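PDB 5OJ5: photosystem II assembly protein Ycf48 from Thermosynechococcus elongatus, which probably acts early in photosystem II assembly and in replacement of photodamaged D1, and binds the C-terminal extension of the D1 protein. Local coordinates for residues 284-287 with 291-294. Numbering follows the deposited sequence.
Sequences WLAG and ALLC
The indole of Trp-284 lies over the side chain of Cys-294, whose CB sits 3.6 Å from the centroid of the six-membered ring and only 4° off its normal, a CH-pi contact. Cys-294 SG, anti to the backbone N (chi1 177°), continues across the same face beneath the CE2-CZ2 bond, 3.7 Å from Trp-284 CE2, and adds a sulfur-aromatic contact. Leu-292 approaches the edge of this ring near its plane, its CG 3.7 Å from Trp-284 CE3, while Leu-292 CD1 reaches back to 4.0 Å from Ala-286 CB. The two segments lie on the paired strands 283-287 and 292-295 of an antiparallel hairpin, the middle pair of a four-stranded blade in this seven-bladed beta-propeller. Leu-285 and Leu-293 exchange both backbone bonds, Leu-293 N to Leu-285 O being the straighter (164°), and Gly-287 N donates to Ala-291 O at 2.9 Å beside the turn. On the sheet face of Leu-285 and Leu-293 the branches meet loosely, CD2 of Leu-285 lying 4.3 Å from CD1 of Leu-293, and Phe-272 of strand 272-277, which borders strand 283-287, touches both. On the Trp-284 side, Ile-318 of the next blade packs against the indole, Trp-47 meets it edge-to-face, and NE1 is hydrogen-bonded to Glu-282.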
loop_
_atom_site.group_PDB
_atom_site.type_symbol
_atom_site.label_atom_id
_atom_site.label_comp_id
_atom_site.label_asym_id
_atom_site.label_seq_id
_atom_site.Cartn_x
_atom_site.Cartn_y
_atom_site.Cartn_z
ATOM N N TRP A 284 11.386 -5.011 -5.336
ATOM C CA TRP A 284 10.482 -5.123 -6.466
ATOM C C TRP A 284 9.890 -3.753 -6.769
ATOM O O TRP A 284 9.596 -2.958 -5.870
ATOM C CB TRP A 284 9.405 -6.164 -6.181
ATOM C CG TRP A 284 9.951 -7.553 -6.195
ATOM C CD1 TRP A 284 10.571 -8.198 -5.161
ATOM C CD2 TRP A 284 10.026 -8.418 -7.338
ATOM N NE1 TRP A 284 10.991 -9.451 -5.598
ATOM C CE2 TRP A 284 10.664 -9.599 -6.921
ATOM C CE3 TRP A 284 9.584 -8.300 -8.666
ATOM C CZ2 TRP A 284 10.876 -10.682 -7.786
ATOM C CZ3 TRP A 284 9.827 -9.360 -9.538
ATOM C CH2 TRP A 284 10.445 -10.545 -9.079
ATOM N N LEU A 285 9.673 -3.498 -8.060
ATOM C CA LEU A 285 9.207 -2.225 -8.560
ATOM C C LEU A 285 8.128 -2.516 -9.579
ATOM O O LEU A 285 8.383 -3.181 -10.583
ATOM C CB LEU A 285 10.398 -1.459 -9.162
ATOM C CG LEU A 285 10.125 -0.094 -9.740
ATOM C CD1 LEU A 285 9.678 0.902 -8.684
ATOM C CD2 LEU A 285 11.399 0.413 -10.399
ATOM N N ALA A 286 6.914 -2.059 -9.280
ATOM C CA ALA A 286 5.725 -2.357 -10.062
ATOM C C ALA A 286 5.239 -1.105 -10.760
ATOM O O ALA A 286 5.241 -0.025 -10.174
ATOM C CB ALA A 286 4.620 -2.875 -9.135
ATOM N N GLY A 287 4.783 -1.254 -11.993
ATOM C CA GLY A 287 4.293 -0.109 -12.722
ATOM C C GLY A 287 3.215 -0.440 -13.714
ATOM O O GLY A 287 2.544 -1.463 -13.668
ATOM N N ALA A 291 4.537 -3.806 -16.199
ATOM C CA ALA A 291 5.920 -3.582 -15.809
ATOM C C ALA A 291 6.177 -4.065 -14.386
ATOM O O ALA A 291 5.527 -3.618 -13.431
ATOM C CB ALA A 291 6.258 -2.091 -15.925
ATOM N N LEU A 292 7.162 -4.949 -14.238
ATOM C CA LEU A 292 7.545 -5.452 -12.931
ATOM C C LEU A 292 9.023 -5.768 -12.983
ATOM O O LEU A 292 9.442 -6.600 -13.803
ATOM C CB LEU A 292 6.725 -6.677 -12.545
ATOM C CG LEU A 292 6.996 -7.224 -11.129
ATOM C CD1 LEU A 292 6.640 -6.206 -10.053
ATOM C CD2 LEU A 292 6.209 -8.512 -10.888
ATOM N N LEU A 293 9.807 -5.132 -12.113
ATOM C CA LEU A 293 11.245 -5.258 -12.097
ATOM C C LEU A 293 11.701 -5.698 -10.711
ATOM O O LEU A 293 11.040 -5.437 -9.698
ATOM C CB LEU A 293 11.917 -3.928 -12.420
ATOM C CG LEU A 293 11.436 -3.164 -13.672
ATOM C CD1 LEU A 293 12.354 -1.930 -13.883
ATOM C CD2 LEU A 293 11.237 -3.948 -14.892
ATOM N N CYS A 294 12.877 -6.333 -10.684
ATOM C CA CYS A 294 13.506 -6.769 -9.462
ATOM C C CYS A 294 14.962 -6.340 -9.444
ATOM O O CYS A 294 15.680 -6.504 -10.432
ATOM C CB CYS A 294 13.405 -8.281 -9.307
ATOM S SG CYS A 294 14.208 -8.980 -7.888
#